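Local coordinates for pyruvate kinase (Pyrobaculum aerophilum, PDB 3QTG), which catalyses the last step of glycolysis, phosphoryl transfer between phosphoenolpyruvate and ADP that yields pyruvate and ATP, with a divalent metal cation as cofactor, at residues G44-L49 against W320-T325; A21-S26 against K58-A63. All blocks are in the same frame, centred on the assembly; numbering follows the deposited sequence.

Interaction 1 (G44-L49 against W320-T325)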
loop_
_atom_site.group_PDB
_atom_site.type_symbol
_atom_site.label_atom_id
_atom_site.label_comp_id
_atom_site.label_asym_id
_atom_site.label_seq_id
_atom_site.Cartn_x
_atom_site.Cartn_y
_atom_site.Cartn_z
ATOM N N GLY A 44 -34.839 -14.883 -9.540
ATOM C CA GLY A 44 -35.057 -14.952 -10.975
ATOM C C GLY A 44 -35.320 -16.365 -11.429
ATOM O O GLY A 44 -35.049 -17.317 -10.705
ATOM N N VAL A 45 -35.852 -16.502 -12.634
ATOM C CA VAL A 45 -36.202 -17.812 -13.171
ATOM C C VAL A 45 -35.624 -17.921 -14.558
ATOM O O VAL A 45 -35.528 -16.918 -15.273
ATOM C CB VAL A 45 -37.766 -18.107 -13.213
ATOM C CG1 VAL A 45 -38.401 -17.993 -11.823
ATOM C CG2 VAL A 45 -38.475 -17.213 -14.214
ATOM N N ARG A 46 -35.227 -19.136 -14.921
ATOM C CA ARG A 46 -34.720 -19.433 -16.243
ATOM C C ARG A 46 -35.722 -20.349 -16.985
ATOM O O ARG A 46 -36.344 -21.225 -16.385
ATOM C CB ARG A 46 -33.322 -20.085 -16.161
ATOM C CG ARG A 46 -32.566 -20.092 -17.514
ATOM C CD ARG A 46 -31.205 -20.824 -17.520
ATOM N NE ARG A 46 -31.379 -22.236 -17.291
ATOM C CZ ARG A 46 -31.124 -23.231 -18.139
ATOM N NH1 ARG A 46 -30.625 -23.058 -19.358
ATOM N NH2 ARG A 46 -31.364 -24.447 -17.724
ATOM N N ILE A 47 -35.881 -20.123 -18.281
ATOM C CA ILE A 47 -36.671 -21.017 -19.122
ATOM C C ILE A 47 -35.792 -21.405 -20.295
ATOM O O ILE A 47 -35.254 -20.537 -20.992
ATOM C CB ILE A 47 -38.038 -20.378 -19.562
ATOM C CG1 ILE A 47 -38.939 -20.145 -18.334
ATOM C CG2 ILE A 47 -38.758 -21.265 -20.580
ATOM C CD1 ILE A 47 -39.965 -19.041 -18.506
ATOM N N ASN A 48 -35.594 -22.710 -20.456
ATOM C CA ASN A 48 -34.719 -23.255 -21.477
ATOM C C ASN A 48 -35.531 -23.502 -22.744
ATOM O O ASN A 48 -36.441 -24.335 -22.752
ATOM C CB ASN A 48 -34.108 -24.555 -20.956
ATOM C CG ASN A 48 -33.017 -25.115 -21.854
ATOM O OD1 ASN A 48 -32.664 -24.546 -22.894
ATOM N ND2 ASN A 48 -32.471 -26.245 -21.446
ATOM N N LEU A 49 -35.214 -22.764 -23.811
ATOM C CA LEU A 49 -35.984 -22.841 -25.052
ATOM C C LEU A 49 -35.627 -24.078 -25.910
ATOM O O LEU A 49 -36.171 -24.257 -27.007
ATOM C CB LEU A 49 -35.867 -21.533 -25.855
ATOM C CG LEU A 49 -36.346 -20.223 -25.203
ATOM C CD1 LEU A 49 -36.164 -19.052 -26.145
ATOM C CD2 LEU A 49 -37.791 -20.306 -24.721
ATOM N N TRP A 320 -27.205 -20.306 -10.655
ATOM C CA TRP A 320 -28.361 -20.767 -11.411
ATOM C C TRP A 320 -28.496 -22.275 -11.249
ATOM O O TRP A 320 -27.622 -23.024 -11.655
ATOM C CB TRP A 320 -28.167 -20.445 -12.897
ATOM C CG TRP A 320 -28.087 -18.979 -13.258
ATOM C CD1 TRP A 320 -27.915 -17.911 -12.411
ATOM C CD2 TRP A 320 -28.175 -18.430 -14.578
ATOM N NE1 TRP A 320 -27.903 -16.738 -13.126
ATOM C CE2 TRP A 320 -28.070 -17.029 -14.459
ATOM C CE3 TRP A 320 -28.362 -18.989 -15.853
ATOM C CZ2 TRP A 320 -28.124 -16.170 -15.574
ATOM C CZ3 TRP A 320 -28.406 -18.136 -16.955
ATOM C CH2 TRP A 320 -28.280 -16.743 -16.809
ATOM N N LEU A 321 -29.589 -22.713 -10.649
ATOM C CA LEU A 321 -29.941 -24.132 -10.643
ATOM C C LEU A 321 -30.607 -24.504 -11.954
ATOM O O LEU A 321 -31.431 -23.745 -12.481
ATOM C CB LEU A 321 -30.881 -24.437 -9.475
ATOM C CG LEU A 321 -30.406 -24.075 -8.060
ATOM C CD1 LEU A 321 -31.410 -24.521 -6.993
ATOM C CD2 LEU A 321 -29.023 -24.653 -7.780
ATOM N N THR A 322 -30.256 -25.675 -12.488
ATOM C CA THR A 322 -30.847 -26.131 -13.739
ATOM C C THR A 322 -31.706 -27.382 -13.529
ATOM O O THR A 322 -32.869 -27.250 -13.146
ATOM C CB THR A 322 -29.796 -26.244 -14.874
ATOM O OG1 THR A 322 -28.687 -27.031 -14.428
ATOM C CG2 THR A 322 -29.280 -24.847 -15.234
ATOM N N ASN A 323 -31.142 -28.573 -13.753
ATOM C CA ASN A 323 -31.868 -29.849 -13.587
ATOM C C ASN A 323 -32.452 -30.055 -12.210
ATOM O O ASN A 323 -33.530 -30.663 -12.075
ATOM C CB ASN A 323 -30.952 -31.018 -13.869
ATOM C CG ASN A 323 -30.241 -30.891 -15.190
ATOM O OD1 ASN A 323 -29.008 -30.863 -15.229
ATOM N ND2 ASN A 323 -31.001 -30.810 -16.279
ATOM N N GLU A 324 -31.720 -29.565 -11.201
ATOM C CA GLU A 324 -32.078 -29.649 -9.782
ATOM C C GLU A 324 -33.500 -29.181 -9.524
ATOM O O GLU A 324 -34.159 -29.652 -8.592
ATOM C CB GLU A 324 -31.137 -28.772 -8.921
ATOM C CG GLU A 324 -29.660 -29.099 -9.000
ATOM C CD GLU A 324 -28.886 -28.249 -9.998
ATOM O OE1 GLU A 324 -29.448 -27.877 -11.054
ATOM O OE2 GLU A 324 -27.696 -27.959 -9.733
ATOM N N THR A 325 -33.955 -28.225 -10.323
ATOM C CA THR A 325 -35.304 -27.682 -10.183
ATOM C C THR A 325 -36.202 -28.002 -11.388
ATOM O O THR A 325 -37.412 -28.147 -11.238
ATOM C CB THR A 325 -35.283 -26.145 -9.909
ATOM O OG1 THR A 325 -34.724 -25.455 -11.034
ATOM C CG2 THR A 325 -34.468 -25.814 -8.632
#
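Arg46 on strand 44-48 and Trp320 on strand 318-321 are the closest backbone points of this contact, their CA atoms 8.1 Å apart, too far for main-chain pairing, and only side chains join the two strands across the barrel interior. Arg46 does most of the reaching. Its CG stands anti to the backbone N (chi1 -165°), which sends the chain inward, and a bend at chi3 (65°) turns the guanidinium from the indole toward Thr322. At that bend Arg46 CD comes within 3.8 Å of Trp320 CE3, an atom of the six-membered ring. The two side chains run nearly at right angles, while the guanidinium plane is tilted 27° from the ring. Further out, Arg46 NH2 lies 3.3 Å from the methyl CG2 of Thr322, a van der Waals approach. The polar needs of the arginine are met elsewhere: NH1 forms a salt bridge with Asp80, and NE donates to Thr22 OG1, so two bonds hold the buried guanidinium. Thr322 itself is fixed through its backbone, its N donating to Glu324 OE1 at 2.7 Å on the syn side of the carboxylate, from somewhat outside its plane. By similarity Arg46 binds substrate and its salt-bridge partner Asp80 binds potassium, which places the contact at the active-site residues. The fold is a TIM barrel whose first strand, 18-22, lies between strands 44-48 and 318-321 and hydrogen-bonds to the former; strand 76-80 flanks 44-48 on its other edge, helix 54-71 covers Val45 and Ile47 from outside, and helix 331-343 packs on Leu321.

Interaction 2 (A21-S26 against K58-A63)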
loop_
_atom_site.group_PDB
_atom_site.type_symbol
_atom_site.label_atom_id
_atom_site.label_comp_id
_atom_site.label_asym_id
_atom_site.label_seq_id
_atom_site.Cartn_x
_atom_site.Cartn_y
_atom_site.Cartn_z
ATOM N N ALA A 21 -33.489 -20.101 -10.475
ATOM C CA ALA A 21 -33.950 -21.487 -10.696
ATOM C C ALA A 21 -34.521 -21.657 -12.088
ATOM O O ALA A 21 -35.130 -20.736 -12.621
ATOM C CB ALA A 21 -34.978 -21.898 -9.671
ATOM N N THR A 22 -34.297 -22.833 -12.675
ATOM C CA THR A 22 -34.895 -23.189 -13.950
ATOM C C THR A 22 -36.269 -23.836 -13.762
ATOM O O THR A 22 -36.451 -24.715 -12.923
ATOM C CB THR A 22 -33.995 -24.133 -14.757
ATOM O OG1 THR A 22 -32.751 -23.470 -15.039
ATOM C CG2 THR A 22 -34.676 -24.554 -16.074
ATOM N N LEU A 23 -37.228 -23.392 -14.568
ATOM C CA LEU A 23 -38.578 -23.927 -14.518
ATOM C C LEU A 23 -38.716 -25.082 -15.493
ATOM O O LEU A 23 -38.248 -25.004 -16.631
ATOM C CB LEU A 23 -39.592 -22.840 -14.859
ATOM C CG LEU A 23 -39.663 -21.604 -13.964
ATOM C CD1 LEU A 23 -40.746 -20.685 -14.516
ATOM C CD2 LEU A 23 -39.935 -21.949 -12.483
ATOM N N GLY A 24 -39.366 -26.148 -15.043
ATOM C CA GLY A 24 -39.571 -27.327 -15.883
ATOM C C GLY A 24 -40.801 -28.087 -15.439
ATOM O O GLY A 24 -41.635 -27.524 -14.722
ATOM N N PRO A 25 -40.922 -29.370 -15.853
ATOM C CA PRO A 25 -42.040 -30.211 -15.416
ATOM C C PRO A 25 -42.151 -30.347 -13.899
ATOM O O PRO A 25 -43.266 -30.390 -13.385
ATOM C CB PRO A 25 -41.733 -31.567 -16.059
ATOM C CG PRO A 25 -40.886 -31.226 -17.261
ATOM C CD PRO A 25 -40.032 -30.091 -16.788
ATOM N N SER A 26 -41.017 -30.385 -13.190
ATOM C CA SER A 26 -41.020 -30.498 -11.721
ATOM C C SER A 26 -41.635 -29.293 -11.020
ATOM O O SER A 26 -42.151 -29.418 -9.906
ATOM C CB SER A 26 -39.612 -30.723 -11.186
ATOM O OG SER A 26 -39.098 -31.956 -11.634
ATOM N N LYS A 58 -45.077 -19.324 -22.190
ATOM C CA LYS A 58 -46.146 -18.364 -21.916
ATOM C C LYS A 58 -46.778 -18.555 -20.533
ATOM O O LYS A 58 -46.914 -17.588 -19.783
ATOM C CB LYS A 58 -47.220 -18.429 -23.025
ATOM C CG LYS A 58 -48.240 -17.308 -22.998
ATOM C CD LYS A 58 -49.087 -17.272 -24.296
ATOM C CE LYS A 58 -50.218 -16.258 -24.199
ATOM N NZ LYS A 58 -49.730 -14.865 -23.953
ATOM N N PHE A 59 -47.158 -19.798 -20.222
ATOM C CA PHE A 59 -47.803 -20.178 -18.953
ATOM C C PHE A 59 -46.880 -20.065 -17.731
ATOM O O PHE A 59 -47.338 -19.721 -16.638
ATOM C CB PHE A 59 -48.414 -21.594 -19.077
ATOM C CG PHE A 59 -48.195 -22.488 -17.866
ATOM C CD1 PHE A 59 -47.143 -23.409 -17.843
ATOM C CD2 PHE A 59 -49.055 -22.432 -16.766
ATOM C CE1 PHE A 59 -46.933 -24.244 -16.737
ATOM C CE2 PHE A 59 -48.850 -23.262 -15.644
ATOM C CZ PHE A 59 -47.783 -24.168 -15.634
ATOM N N ARG A 60 -45.594 -20.371 -17.909
ATOM C CA ARG A 60 -44.616 -20.260 -16.817
ATOM C C ARG A 60 -44.363 -18.787 -16.462
ATOM O O ARG A 60 -44.400 -18.398 -15.290
ATOM C CB ARG A 60 -43.311 -20.985 -17.172
ATOM C CG ARG A 60 -43.416 -22.517 -17.105
ATOM C CD ARG A 60 -42.299 -23.219 -17.866
ATOM N NE ARG A 60 -42.468 -24.680 -17.881
ATOM C CZ ARG A 60 -41.741 -25.519 -18.615
ATOM N NH1 ARG A 60 -40.775 -25.067 -19.399
ATOM N NH2 ARG A 60 -41.966 -26.825 -18.563
ATOM N N ILE A 61 -44.131 -17.975 -17.489
ATOM C CA ILE A 61 -43.972 -16.542 -17.335
ATOM C C ILE A 61 -45.191 -15.913 -16.660
ATOM O O ILE A 61 -45.032 -15.115 -15.731
ATOM C CB ILE A 61 -43.650 -15.864 -18.687
ATOM C CG1 ILE A 61 -42.257 -16.311 -19.158
ATOM C CG2 ILE A 61 -43.787 -14.330 -18.581
ATOM C CD1 ILE A 61 -41.672 -15.541 -20.340
ATOM N N GLU A 62 -46.395 -16.292 -17.098
ATOM C CA GLU A 62 -47.644 -15.812 -16.464
ATOM C C GLU A 62 -47.724 -16.136 -14.965
ATOM O O GLU A 62 -48.134 -15.301 -14.167
ATOM C CB GLU A 62 -48.889 -16.360 -17.193
ATOM C CG GLU A 62 -49.357 -15.519 -18.386
ATOM C CD GLU A 62 -50.274 -16.300 -19.326
ATOM O OE1 GLU A 62 -49.883 -17.408 -19.750
ATOM O OE2 GLU A 62 -51.383 -15.813 -19.653
ATOM N N ALA A 63 -47.344 -17.351 -14.591
ATOM C CA ALA A 63 -47.307 -17.746 -13.181
ATOM C C ALA A 63 -46.262 -16.936 -12.385
ATOM O O ALA A 63 -46.468 -16.595 -11.208
ATOM C CB ALA A 63 -47.022 -19.238 -13.065
#
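Leu23, which follows Thr22 of the first barrel strand, opens the contact by laying its CD1 methyl 3.7 Å from Arg60 CB on helix 54-71. The two side chains slide past each other in opposite directions, so that Leu23 CB also comes alongside Arg60 CD. Arg60 is extended from CG to NE (chi3 -176°), and this straight chain carries its guanidinium to the backbone that follows. There Leu23 O and Gly24 CA lie over one face of the Arg60 guanidinium, the oxygen 3.7 Å and the carbon 3.6 Å above its plane. Gly24, the N-cap residue of helix 25-28, also brings its carbonyl carbon C to 3.6 Å from Arg60 NH2. Pro25, in the first turn of that helix, adds a looser touch, with Pro25 CD at 4.2 Å from Arg60 NH2. The terminal charge is met by a salt bridge from NH2 to Asp28. Replacing Arg60 by an alanine would probably leave Asp28 without this cationic mate and uncover the CD1 methyl of Leu23. The contact is thus amphipathic: aliphatic methylenes bind the helix to Leu23, while the guanidinium packs over the backbone of Leu23 and Gly24 and its salt bridge to Asp28 joins helix 54-71 to helix 25-28.

Interactions 1 and 2 have centres 9 Å apart and meet along strand 18-22, which lies between the two strands of interaction 1 in the barrel. Arg46 N is 2.8 Å from Ala21 O, a probable backbone hydrogen bond joining the first two strands, and Thr325 OG1 is 2.7 Å from Thr22 O, which probably links the helix after the last strand to the first. Interaction 1 faces the barrel interior, where Thr322 approaches Thr288, a substrate-binding residue by similarity. Interaction 2 lies on the outer side, between strand end and helix 54-71, yet the Arg60 side chain is about 6 Å from that of His51, which by similarity binds ATP.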